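Local coordinates for protein alpha-1,3-glucanase (Paenibacillus glycanilyticus, PDB 6K0P) that hydrolyses alpha-1,3-glucan through a glycoside hydrolase family 87 catalytic domain, which holds nigerose in this engineered variant, at residues A30-K35 / T60-E65; Y92-S97 / G150-I155; K186-S191 / N207-I212. The protein carries 1 engineered substitution. All coordinates share one frame; numbering follows the deposited sequence.

Contact 1. Residues A30-K35 / T60-E65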
ATOM      1  N   ALA A  30     -18.222  -8.325 -20.447  1.00 13.59           N
ATOM      2  CA  ALA A  30     -18.070  -9.200 -21.597  1.00 13.66           C
ATOM      3  C   ALA A  30     -16.616  -9.215 -22.044  1.00 12.73           C
ATOM      4  O   ALA A  30     -15.921  -8.191 -22.011  1.00 13.10           O
ATOM      5  CB  ALA A  30     -18.962  -8.732 -22.743  1.00 13.62           C
ATOM      6  N   THR A  31     -16.144 -10.390 -22.440  1.00 15.01           N
ATOM      7  CA  THR A  31     -14.800 -10.498 -22.972  1.00 10.97           C
ATOM      8  C   THR A  31     -14.752 -11.655 -23.953  1.00 12.60           C
ATOM      9  O   THR A  31     -15.469 -12.648 -23.798  1.00 16.16           O
ATOM     10  CB  THR A  31     -13.747 -10.666 -21.858  1.00 11.06           C
ATOM     11  OG1 THR A  31     -12.440 -10.648 -22.441  1.00 12.61           O
ATOM     12  CG2 THR A  31     -13.933 -11.985 -21.101  1.00 12.02           C
ATOM     13  N   ASN A  32     -13.915 -11.506 -24.977  1.00 11.65           N
ATOM     14  CA  ASN A  32     -13.505 -12.623 -25.815  1.00 11.84           C
ATOM     15  C   ASN A  32     -12.065 -13.031 -25.546  1.00 15.29           C
ATOM     16  O   ASN A  32     -11.481 -13.764 -26.348  1.00 17.16           O
ATOM     17  CB  ASN A  32     -13.736 -12.326 -27.299  1.00 14.11           C
ATOM     18  CG  ASN A  32     -12.908 -11.164 -27.798  1.00 14.42           C
ATOM     19  OD1 ASN A  32     -12.231 -10.503 -27.020  1.00 13.32           O
ATOM     20  ND2 ASN A  32     -12.958 -10.910 -29.100  1.00 16.11           N
ATOM     21  N   GLY A  33     -11.478 -12.560 -24.446  1.00 11.62           N
ATOM     22  CA  GLY A  33     -10.139 -12.929 -24.046  1.00 12.44           C
ATOM     23  C   GLY A  33     -10.157 -14.025 -23.006  1.00 11.40           C
ATOM     24  O   GLY A  33     -11.169 -14.699 -22.791  1.00 14.05           O
ATOM     25  N   THR A  34      -9.023 -14.193 -22.335  1.00 10.46           N
ATOM     26  CA  THR A  34      -8.804 -15.349 -21.467  1.00 10.98           C
ATOM     27  C   THR A  34      -8.783 -14.899 -20.011  1.00 12.62           C
ATOM     28  O   THR A  34      -7.845 -14.222 -19.579  1.00 11.14           O
ATOM     29  CB  THR A  34      -7.492 -16.024 -21.851  1.00 11.81           C
ATOM     30  OG1 THR A  34      -7.576 -16.471 -23.214  1.00 11.27           O
ATOM     31  CG2 THR A  34      -7.213 -17.209 -20.949  1.00 12.12           C
ATOM     32  N   LYS A  35      -9.789 -15.314 -19.243  1.00 13.00           N
ATOM     33  CA  LYS A  35      -9.901 -14.953 -17.832  1.00 11.34           C
ATOM     34  C   LYS A  35      -9.093 -15.942 -16.994  1.00 11.71           C
ATOM     35  O   LYS A  35      -9.317 -17.155 -17.066  1.00 12.42           O
ATOM     36  CB  LYS A  35     -11.375 -14.973 -17.421  1.00 12.55           C
ATOM     37  CG  LYS A  35     -11.646 -14.431 -16.036  1.00 18.67           C
ATOM     38  CD  LYS A  35     -13.147 -14.185 -15.819  1.00 23.52           C
ATOM     39  CE  LYS A  35     -13.772 -13.299 -16.917  1.00 22.41           C
ATOM     40  NZ  LYS A  35     -15.156 -12.852 -16.533  1.00 25.43           N
ATOM     41  N   THR A  60      -5.394  -9.794 -31.948  1.00 14.41           N
ATOM     42  CA  THR A  60      -6.066  -8.602 -32.444  1.00 12.46           C
ATOM     43  C   THR A  60      -7.577  -8.786 -32.363  1.00 12.98           C
ATOM     44  O   THR A  60      -8.117  -9.822 -32.766  1.00 16.28           O
ATOM     45  CB  THR A  60      -5.622  -8.313 -33.880  1.00 13.56           C
ATOM     46  OG1 THR A  60      -4.214  -8.054 -33.887  1.00 19.17           O
ATOM     47  CG2 THR A  60      -6.343  -7.094 -34.437  1.00 17.25           C
ATOM     48  N   GLY A  61      -8.258  -7.782 -31.818  1.00 12.82           N
ATOM     49  CA  GLY A  61      -9.691  -7.831 -31.637  1.00 12.55           C
ATOM     50  C   GLY A  61     -10.143  -8.327 -30.280  1.00 12.98           C
ATOM     51  O   GLY A  61     -11.338  -8.244 -29.977  1.00 14.57           O
ATOM     52  N   GLU A  62      -9.235  -8.842 -29.450  1.00 11.18           N
ATOM     53  CA  GLU A  62      -9.624  -9.267 -28.112  1.00 10.13           C
ATOM     54  C   GLU A  62      -9.819  -8.052 -27.212  1.00 11.71           C
ATOM     55  O   GLU A  62      -9.082  -7.067 -27.299  1.00 11.67           O
ATOM     56  CB  GLU A  62      -8.617 -10.262 -27.529  1.00 11.70           C
ATOM     57  CG  GLU A  62      -8.718 -11.611 -28.241  1.00 12.97           C
ATOM     58  CD  GLU A  62      -7.930 -12.728 -27.596  1.00 16.27           C
ATOM     59  OE1 GLU A  62      -7.343 -12.544 -26.507  1.00 12.42           O
ATOM     60  OE2 GLU A  62      -7.919 -13.821 -28.205  1.00 15.25           O
ATOM     61  N   TYR A  63     -10.845  -8.112 -26.372  1.00 11.43           N
ATOM     62  CA  TYR A  63     -11.259  -6.954 -25.595  1.00  9.46           C
ATOM     63  C   TYR A  63     -11.796  -7.420 -24.253  1.00 12.10           C
ATOM     64  O   TYR A  63     -12.165  -8.586 -24.072  1.00 12.19           O
ATOM     65  CB  TYR A  63     -12.373  -6.170 -26.316  1.00 11.68           C
ATOM     66  CG  TYR A  63     -13.661  -6.958 -26.414  1.00 12.56           C
ATOM     67  CD1 TYR A  63     -13.890  -7.818 -27.475  1.00 14.66           C
ATOM     68  CD2 TYR A  63     -14.621  -6.884 -25.415  1.00 12.62           C
ATOM     69  CE1 TYR A  63     -15.057  -8.572 -27.548  1.00 17.03           C
ATOM     70  CE2 TYR A  63     -15.786  -7.635 -25.478  1.00 14.81           C
ATOM     71  CZ  TYR A  63     -15.988  -8.479 -26.544  1.00 15.91           C
ATOM     72  OH  TYR A  63     -17.153  -9.220 -26.608  1.00 19.97           O
ATOM     73  N   VAL A  64     -11.888  -6.481 -23.319  1.00 11.12           N
ATOM     74  CA  VAL A  64     -12.721  -6.643 -22.136  1.00 12.21           C
ATOM     75  C   VAL A  64     -13.562  -5.382 -22.006  1.00 11.90           C
ATOM     76  O   VAL A  64     -13.048  -4.271 -22.177  1.00 12.35           O
ATOM     77  CB  VAL A  64     -11.898  -6.935 -20.863  1.00 15.08           C
ATOM     78  CG1 VAL A  64     -10.732  -5.967 -20.730  1.00 15.51           C
ATOM     79  CG2 VAL A  64     -12.798  -6.903 -19.629  1.00 14.44           C
ATOM     80  N   GLU A  65     -14.859  -5.555 -21.758  1.00 10.50           N
ATOM     81  CA  GLU A  65     -15.813  -4.448 -21.780  1.00 10.19           C
ATOM     82  C   GLU A  65     -16.236  -4.126 -20.354  1.00 11.38           C
ATOM     83  O   GLU A  65     -16.903  -4.937 -19.697  1.00 12.82           O
ATOM     84  CB  GLU A  65     -17.026  -4.840 -22.619  1.00 11.38           C
ATOM     85  CG  GLU A  65     -18.057  -3.729 -22.764  1.00 13.89           C
ATOM     86  CD  GLU A  65     -19.226  -4.156 -23.621  1.00 17.14           C
ATOM     87  OE1 GLU A  65     -20.015  -5.016 -23.170  1.00 17.91           O
ATOM     88  OE2 GLU A  65     -19.343  -3.650 -24.751  1.00 20.10           O
TER
HETATM   89  O   HOH W   1     -20.100  -6.202 -20.785  1.00 16.47           O
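Gly61 meets Asn32 through its carbonyl oxygen, which takes a nearly straight hydrogen bond from Asn32 ND2 at 3.2 Å; the oxygen lies in the plane of the Asn32 amide, whereas the donor stands well above the plane of the Gly61 carbonyl. Glu62 follows with its extended stem beside the same amide, and its OE1 comes to 3.7 Å from Gly33 CA while bonding to the backbone N of Asp58. At Tyr63 the backbone N donates to Asn32 OD1 over 2.8 Å, in the plane of the Asn32 carboxamide C=O. The first torsion of Tyr63 (chi1 66°) sets CG between the backbone N and the carbonyl carbon, and the ring comes up against Asn32. There Asn32 N sits above one face near the rim, and Asn32 CG is 3.4 Å from Tyr63 CE1, with amide and ring planes 43° apart. Lys154, on the neighbouring strand 152-156, makes a cation-pi contact with this ring. Tyr63 O receives the hydroxyl proton of Thr31 OG1 at a short 2.6 Å; Thr31 OG1 in turn accepts from Gly33 N at 2.9 Å, closing an ST turn. Val64 makes a single beta bridge with Thr31, and its CA-H faces Ala30 O. Glu65 N ends the series with a 2.9 Å hydrogen bond to Ala30 O, and a water that accepts from Ala30 N also lies within bonding reach of Glu65 OE1. Strand 63-67 is an edge strand of its antiparallel sheet, and here Thr31 and Asn32 side chains stand in for backbone partners. The Asn32 amide, donating at one end and accepting at the other, is thereby held against rotation, and the Thr31 hydroxyl is fixed by using both proton and oxygen.

Contact 2. Residues Y92-S97 / G150-I155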
ATOM      1  N   TYR A  92     -12.200   2.284 -26.057  1.00 10.84           N
ATOM      2  CA  TYR A  92     -13.416   2.593 -26.794  1.00 11.32           C
ATOM      3  C   TYR A  92     -14.501   3.018 -25.814  1.00 12.18           C
ATOM      4  O   TYR A  92     -14.572   2.516 -24.685  1.00 11.70           O
ATOM      5  CB  TYR A  92     -13.940   1.335 -27.502  1.00 11.93           C
ATOM      6  CG  TYR A  92     -13.168   0.890 -28.721  1.00 12.26           C
ATOM      7  CD1 TYR A  92     -11.868   0.411 -28.616  1.00 11.59           C
ATOM      8  CD2 TYR A  92     -13.755   0.919 -29.977  1.00 15.45           C
ATOM      9  CE1 TYR A  92     -11.166  -0.006 -29.740  1.00 11.34           C
ATOM     10  CE2 TYR A  92     -13.070   0.504 -31.100  1.00 13.35           C
ATOM     11  CZ  TYR A  92     -11.779   0.049 -30.980  1.00 13.50           C
ATOM     12  OH  TYR A  92     -11.116  -0.359 -32.107  1.00 15.04           O
ATOM     13  N   ALA A  93     -15.362   3.943 -26.258  1.00 10.14           N
ATOM     14  CA  ALA A  93     -16.552   4.340 -25.513  1.00 11.14           C
ATOM     15  C   ALA A  93     -17.762   4.055 -26.387  1.00 12.49           C
ATOM     16  O   ALA A  93     -17.868   4.590 -27.498  1.00 14.98           O
ATOM     17  CB  ALA A  93     -16.511   5.826 -25.141  1.00 12.16           C
ATOM     18  N   ASP A  94     -18.662   3.200 -25.886  1.00 13.66           N
ATOM     19  CA  ASP A  94     -19.860   2.784 -26.620  1.00 12.77           C
ATOM     20  C   ASP A  94     -19.527   2.339 -28.040  1.00 14.09           C
ATOM     21  O   ASP A  94     -20.229   2.657 -29.003  1.00 17.55           O
ATOM     22  CB  ASP A  94     -20.946   3.860 -26.589  1.00 13.55           C
ATOM     23  CG  ASP A  94     -21.473   4.103 -25.195  1.00 17.11           C
ATOM     24  OD1 ASP A  94     -21.458   3.158 -24.373  1.00 16.49           O
ATOM     25  OD2 ASP A  94     -21.906   5.240 -24.922  1.00 21.19           O
ATOM     26  N   GLY A  95     -18.429   1.600 -28.172  1.00 13.36           N
ATOM     27  CA  GLY A  95     -18.069   1.000 -29.438  1.00 14.46           C
ATOM     28  C   GLY A  95     -17.265   1.873 -30.370  1.00 15.34           C
ATOM     29  O   GLY A  95     -16.902   1.412 -31.463  1.00 18.63           O
ATOM     30  N   VAL A  96     -16.968   3.110 -29.983  1.00 13.33           N
ATOM     31  CA  VAL A  96     -16.226   4.053 -30.814  1.00 14.09           C
ATOM     32  C   VAL A  96     -14.842   4.238 -30.204  1.00 12.19           C
ATOM     33  O   VAL A  96     -14.723   4.509 -29.002  1.00 12.58           O
ATOM     34  CB  VAL A  96     -16.963   5.400 -30.909  1.00 16.67           C
ATOM     35  CG1 VAL A  96     -16.183   6.377 -31.763  1.00 19.71           C
ATOM     36  CG2 VAL A  96     -18.370   5.194 -31.469  1.00 20.98           C
ATOM     37  N   SER A  97     -13.800   4.104 -31.026  1.00 15.65           N
ATOM     38  CA  SER A  97     -12.442   4.238 -30.505  1.00 16.11           C
ATOM     39  C   SER A  97     -12.202   5.667 -30.034  1.00 15.72           C
ATOM     40  O   SER A  97     -12.616   6.630 -30.683  1.00 15.82           O
ATOM     41  CB  SER A  97     -11.404   3.855 -31.564  1.00 16.27           C
ATOM     42  OG  SER A  97     -11.408   4.768 -32.644  1.00 21.96           O
ATOM     43  N   GLY A 150     -22.966   4.064 -16.996  1.00 13.54           N
ATOM     44  CA  GLY A 150     -23.600   3.240 -18.005  1.00 14.38           C
ATOM     45  C   GLY A 150     -22.866   3.166 -19.328  1.00 14.33           C
ATOM     46  O   GLY A 150     -23.192   2.304 -20.156  1.00 14.83           O
ATOM     47  N   THR A 151     -21.893   4.045 -19.569  1.00 12.33           N
ATOM     48  CA  THR A 151     -21.095   3.949 -20.785  1.00 12.73           C
ATOM     49  C   THR A 151     -20.313   2.642 -20.783  1.00 11.91           C
ATOM     50  O   THR A 151     -19.768   2.235 -19.751  1.00 12.38           O
ATOM     51  CB  THR A 151     -20.094   5.114 -20.830  1.00 13.30           C
ATOM     52  OG1 THR A 151     -20.794   6.365 -20.808  1.00 13.47           O
ATOM     53  CG2 THR A 151     -19.234   5.058 -22.083  1.00 13.23           C
ATOM     54  N   LYS A 152     -20.254   1.989 -21.948  1.00 12.39           N
ATOM     55  CA  LYS A 152     -19.395   0.821 -22.138  1.00 11.87           C
ATOM     56  C   LYS A 152     -17.992   1.308 -22.476  1.00 13.07           C
ATOM     57  O   LYS A 152     -17.777   1.919 -23.528  1.00 13.68           O
ATOM     58  CB  LYS A 152     -19.914  -0.055 -23.276  1.00 13.92           C
ATOM     59  CG  LYS A 152     -21.259  -0.713 -23.015  1.00 15.71           C
ATOM     60  CD  LYS A 152     -21.283  -1.462 -21.705  1.00 20.04           C
ATOM     61  CE  LYS A 152     -22.435  -2.473 -21.676  1.00 21.75           C
ATOM     62  NZ  LYS A 152     -22.975  -2.663 -20.304  1.00 14.73           N
ATOM     63  N   ILE A 153     -17.037   1.038 -21.593  1.00 13.00           N
ATOM     64  CA  ILE A 153     -15.638   1.385 -21.810  1.00 13.12           C
ATOM     65  C   ILE A 153     -14.912   0.084 -22.105  1.00 10.76           C
ATOM     66  O   ILE A 153     -14.761  -0.772 -21.222  1.00 12.65           O
ATOM     67  CB  ILE A 153     -15.030   2.107 -20.603  1.00 10.94           C
ATOM     68  CG1 ILE A 153     -15.723   3.458 -20.369  1.00 13.02           C
ATOM     69  CG2 ILE A 153     -13.522   2.290 -20.795  1.00 13.91           C
ATOM     70  CD1 ILE A 153     -15.520   4.470 -21.491  1.00 13.02           C
ATOM     71  N   LYS A 154     -14.497  -0.082 -23.354  1.00 10.68           N
ATOM     72  CA  LYS A 154     -13.890  -1.324 -23.810  1.00 10.91           C
ATOM     73  C   LYS A 154     -12.387  -1.114 -23.941  1.00 10.43           C
ATOM     74  O   LYS A 154     -11.941  -0.116 -24.516  1.00 12.14           O
ATOM     75  CB  LYS A 154     -14.520  -1.733 -25.144  1.00 17.03           C
ATOM     76  CG  LYS A 154     -13.965  -2.998 -25.750  1.00 17.53           C
ATOM     77  CD  LYS A 154     -14.814  -3.460 -26.945  1.00 12.97           C
ATOM     78  CE  LYS A 154     -14.853  -2.412 -28.047  1.00 15.56           C
ATOM     79  NZ  LYS A 154     -15.194  -3.089 -29.342  1.00 17.35           N
ATOM     80  N   ILE A 155     -11.607  -2.028 -23.366  1.00 10.68           N
ATOM     81  CA  ILE A 155     -10.165  -2.072 -23.565  1.00 10.32           C
ATOM     82  C   ILE A 155      -9.933  -3.148 -24.607  1.00 11.10           C
ATOM     83  O   ILE A 155     -10.316  -4.301 -24.393  1.00 11.75           O
ATOM     84  CB  ILE A 155      -9.437  -2.420 -22.260  1.00 10.76           C
ATOM     85  CG1 ILE A 155      -9.821  -1.438 -21.150  1.00 11.68           C
ATOM     86  CG2 ILE A 155      -7.927  -2.440 -22.482  1.00 10.91           C
ATOM     87  CD1 ILE A 155      -9.484   0.023 -21.471  1.00 13.92           C
TER
HETATM   88  O   HOH W   2     -22.606   6.633 -22.771  1.00 17.46           O
HETATM   89  O   HOH W   3     -23.856   2.667 -22.991  1.00 21.45           O
HETATM   90  O   HOH W   4     -16.949   0.489 -26.007  1.00 13.65           O
HETATM   91  O   HOH W   5     -16.200  -1.402 -31.397  1.00 21.28           O
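Lys154 runs alongside Tyr92, both side chains pointing the same way from an antiparallel hydrogen-bonded pair. Its CB rests 3.9 Å from Tyr92 CB. CG, anti to the backbone N (chi1 179°), packs on Tyr63 of the next strand; beyond CD the chain bends at chi3 (60°), bringing CE over the Tyr92 ring at 3.8 Å from CG of that ring. NZ then stands over the same face, 4.5 Å from the ring centroid in a cation-pi contact, and bonds to Gln156 OE1 and to a water shared with Gly95 O. Ser97 CA covers the opposite face of the ring, and Tyr92 OH bonds to Asp158. An alanine in place of Tyr92 would probably leave CE and NZ of Lys154 without the ring beneath them and Asp158 without its hydroxyl partner.

From Ala93 to Val96 a type I' turn reverses the chain, and Asp94 pairs twice with Lys152: Asp94 N gives to Lys152 O at 2.8 Å, while Asp94 OD1 accepts Lys152 N at 2.9 Å on its syn side but tilted out of the carboxylate plane. Waters join the two carboxylate oxygens to Gly150 O and to Thr151 OG1, which also hydrogen-bonds to Pro148 O. The Tyr92 face, Gln156 OE1 and a water thus surround the Lys154 ammonium group, probably stabilising its charge, while Asp94 satisfies a backbone N-H where strand pairing stops.

Contact 3. Residues K186-S191 / N207-I212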
ATOM      1  N   LYS A 186       0.108  36.274  -3.921  1.00 12.04           N
ATOM      2  CA  LYS A 186       0.532  35.561  -2.727  1.00 13.40           C
ATOM      3  C   LYS A 186       1.255  34.259  -3.013  1.00 15.00           C
ATOM      4  O   LYS A 186       2.003  33.786  -2.149  1.00 14.46           O
ATOM      5  CB  LYS A 186      -0.666  35.281  -1.809  1.00 15.65           C
ATOM      6  CG  LYS A 186      -1.308  36.567  -1.281  1.00 18.25           C
ATOM      7  CD  LYS A 186      -2.514  36.273  -0.413  1.00 21.56           C
ATOM      8  CE  LYS A 186      -3.266  37.555  -0.077  1.00 26.40           C
ATOM      9  NZ  LYS A 186      -4.544  37.263   0.631  1.00 31.06           N
ATOM     10  N   TYR A 187       1.067  33.671  -4.187  1.00 11.19           N
ATOM     11  CA  TYR A 187       1.725  32.421  -4.560  1.00  9.48           C
ATOM     12  C   TYR A 187       2.564  32.685  -5.801  1.00 10.92           C
ATOM     13  O   TYR A 187       2.019  32.998  -6.868  1.00 12.02           O
ATOM     14  CB  TYR A 187       0.688  31.330  -4.838  1.00 10.93           C
ATOM     15  CG  TYR A 187      -0.142  30.959  -3.632  1.00 11.82           C
ATOM     16  CD1 TYR A 187      -1.263  31.700  -3.288  1.00 11.74           C
ATOM     17  CD2 TYR A 187       0.204  29.872  -2.828  1.00 11.73           C
ATOM     18  CE1 TYR A 187      -2.030  31.379  -2.174  1.00 14.31           C
ATOM     19  CE2 TYR A 187      -0.556  29.540  -1.711  1.00 12.91           C
ATOM     20  CZ  TYR A 187      -1.672  30.303  -1.390  1.00 13.51           C
ATOM     21  OH  TYR A 187      -2.455  29.999  -0.298  1.00 16.06           O
ATOM     22  N   VAL A 188       3.886  32.570  -5.662  1.00 10.26           N
ATOM     23  CA  VAL A 188       4.789  32.748  -6.797  1.00 10.83           C
ATOM     24  C   VAL A 188       4.605  31.577  -7.756  1.00 10.78           C
ATOM     25  O   VAL A 188       4.738  30.413  -7.366  1.00 11.75           O
ATOM     26  CB  VAL A 188       6.244  32.833  -6.319  1.00 11.17           C
ATOM     27  CG1 VAL A 188       7.175  33.044  -7.508  1.00 13.67           C
ATOM     28  CG2 VAL A 188       6.410  33.960  -5.293  1.00 13.95           C
ATOM     29  N   ALA A 189       4.312  31.873  -9.020  1.00 12.98           N
ATOM     30  CA  ALA A 189       4.049  30.803  -9.979  1.00 11.97           C
ATOM     31  C   ALA A 189       5.337  30.251 -10.576  1.00 12.25           C
ATOM     32  O   ALA A 189       6.175  31.003 -11.091  1.00 14.38           O
ATOM     33  CB  ALA A 189       3.142  31.296 -11.108  1.00 13.08           C
ATOM     34  N   VAL A 190       5.488  28.928 -10.505  1.00 12.31           N
ATOM     35  CA  VAL A 190       6.424  28.248 -11.382  1.00 12.16           C
ATOM     36  C   VAL A 190       5.940  28.452 -12.817  1.00 12.11           C
ATOM     37  O   VAL A 190       4.737  28.576 -13.078  1.00 13.25           O
ATOM     38  CB  VAL A 190       6.465  26.760 -10.988  1.00 11.93           C
ATOM     39  CG1 VAL A 190       7.247  25.925 -12.003  1.00 14.09           C
ATOM     40  CG2 VAL A 190       7.059  26.620  -9.577  1.00 12.45           C
ATOM     41  N   SER A 191       6.885  28.531 -13.751  1.00 13.44           N
ATOM     42  CA  SER A 191       6.548  28.773 -15.146  1.00 12.76           C
ATOM     43  C   SER A 191       7.609  28.128 -16.024  1.00 12.67           C
ATOM     44  O   SER A 191       8.596  27.577 -15.536  1.00 14.49           O
ATOM     45  CB  SER A 191       6.514  30.273 -15.437  1.00 13.78           C
ATOM     46  OG  SER A 191       7.844  30.765 -15.492  1.00 16.12           O
ATOM     47  N   ASN A 207       8.059  38.553   2.330  1.00 22.06           N
ATOM     48  CA  ASN A 207       7.195  38.212   3.457  1.00 23.73           C
ATOM     49  C   ASN A 207       5.713  38.210   3.117  1.00 18.08           C
ATOM     50  O   ASN A 207       4.923  37.617   3.861  1.00 23.55           O
ATOM     51  CB  ASN A 207       7.411  39.254   4.560  1.00 34.71           C
ATOM     52  CG  ASN A 207       7.210  40.682   4.062  1.00 45.26           C
ATOM     53  OD1 ASN A 207       6.134  41.256   4.203  1.00 50.55           O
ATOM     54  ND2 ASN A 207       8.260  41.264   3.480  1.00 46.86           N
ATOM     55  N   THR A 208       5.307  38.879   2.047  1.00 18.42           N
ATOM     56  CA  THR A 208       3.904  38.891   1.668  1.00 20.10           C
ATOM     57  C   THR A 208       3.478  37.629   0.927  1.00 20.30           C
ATOM     58  O   THR A 208       2.277  37.449   0.691  1.00 20.66           O
ATOM     59  CB  THR A 208       3.600  40.117   0.808  1.00 21.66           C
ATOM     60  OG1 THR A 208       4.173  39.948  -0.494  1.00 24.10           O
ATOM     61  CG2 THR A 208       4.169  41.377   1.465  1.00 28.28           C
ATOM     62  N   LYS A 209       4.413  36.750   0.565  1.00 15.98           N
ATOM     63  CA  LYS A 209       4.058  35.537  -0.160  1.00 14.15           C
ATOM     64  C   LYS A 209       3.711  34.421   0.814  1.00 15.38           C
ATOM     65  O   LYS A 209       4.333  34.283   1.870  1.00 15.31           O
ATOM     66  CB  LYS A 209       5.192  35.078  -1.078  1.00 13.38           C
ATOM     67  CG  LYS A 209       5.681  36.134  -2.050  1.00 17.59           C
ATOM     68  CD  LYS A 209       4.598  36.594  -2.999  1.00 23.55           C
ATOM     69  CE  LYS A 209       5.172  37.655  -3.928  1.00 23.52           C
ATOM     70  NZ  LYS A 209       4.116  38.448  -4.595  1.00 18.27           N
ATOM     71  N   LYS A 210       2.704  33.625   0.448  1.00 14.37           N
ATOM     72  CA  LYS A 210       2.326  32.444   1.214  1.00 13.11           C
ATOM     73  C   LYS A 210       3.011  31.179   0.726  1.00 13.72           C
ATOM     74  O   LYS A 210       3.090  30.199   1.478  1.00 13.49           O
ATOM     75  CB  LYS A 210       0.815  32.218   1.108  1.00 17.22           C
ATOM     76  CG  LYS A 210      -0.027  33.314   1.736  1.00 20.53           C
ATOM     77  CD  LYS A 210      -1.309  32.716   2.289  1.00 33.84           C
ATOM     78  CE  LYS A 210      -2.524  33.521   1.887  1.00 37.58           C
ATOM     79  NZ  LYS A 210      -3.716  32.644   1.697  1.00 32.38           N
ATOM     80  N   GLY A 211       3.485  31.168  -0.514  1.00 12.36           N
ATOM     81  CA  GLY A 211       4.105  29.966  -1.047  1.00 10.66           C
ATOM     82  C   GLY A 211       4.275  30.067  -2.543  1.00 11.64           C
ATOM     83  O   GLY A 211       4.474  31.162  -3.092  1.00 11.29           O
ATOM     84  N   ILE A 212       4.204  28.909  -3.198  1.00 10.76           N
ATOM     85  CA  ILE A 212       4.341  28.823  -4.643  1.00 10.40           C
ATOM     86  C   ILE A 212       3.164  28.060  -5.224  1.00 10.85           C
ATOM     87  O   ILE A 212       2.526  27.246  -4.547  1.00 11.83           O
ATOM     88  CB  ILE A 212       5.675  28.184  -5.092  1.00 10.68           C
ATOM     89  CG1 ILE A 212       5.730  26.695  -4.731  1.00 11.62           C
ATOM     90  CG2 ILE A 212       6.855  28.946  -4.505  1.00 11.92           C
ATOM     91  CD1 ILE A 212       6.882  25.937  -5.422  1.00 12.31           C
TER
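The strand 187-189, the helix 196-204 and the strand 211-214 belong to the pectate-lyase-like region, and this contact joins the two strands in parallel. Val188 N donates to Gly211 O over 3.0 Å. Two residues earlier, Lys186 O receives Lys210 N at 2.7 Å and, more weakly, Gly211 N at 3.4 Å, a forked bond where residues 207-212 enter strand 211-214.

Tyr187 lies on one side of the pair. Its CG sits beside the backbone N (chi1 -64°), from where the ring reaches Gly211 and Lys210; a side chain at Gly211 would be directed close to CD2. Lys210 CB lies over one ring face, offset toward the rim and 4.0 Å from Tyr187 CZ; the hydroxyl bonds to Glu233 of strand 233-236. Lys186 and Lys210 run side by side in the same direction, with Lys186 CD 3.6 Å from Lys210 CE. Lys186 NZ and Lys210 NZ end 4.8 Å apart, like charges whose repulsion is probably eased by solvent and by Glu233, which the Lys210 side chain touches.

On the other side Val188 and Ile212 are bridged neighbours, Val188 CB standing 4.3 Å from Ile212 CG2. The Lys209 stem crosses Val188 at about a right angle, its CD 3.9 Å from Val188 CG2, and its NZ bonds to Thr185 O. Ala199 of the helix touches both Val188 and Ile212, so the helix closes over this apolar face. Parallel strands stacked in successive turns, with a helix packed over the first of them, are consistent with the N-terminal end of a right-handed parallel beta-helix, the fold of the pectate-lyase-like clan.

How the contacts relate
The contacts follow one another along the chain. Contacts 1 and 2, centres 13 Å apart, share one antiparallel sheet, in which strands 63-67 and 152-156 are neighbours. Val64 N lies 2.9 Å from Ile155 O, probably a hydrogen bond, so 152-156 has 63-67 on one flank and 86-93 on the other. Both lie in the N-terminal D1 region, which holds the calcium ion and supplies part of a glycan pocket completed by D2 residues. Contact 3 lies in the D2 region, its centre about 50 Å from that of contact 1 and 42 Å from that of contact 2. The fragment therefore joins an antiparallel beta module to a parallel solenoid, with one glycan between them and two on the solenoid.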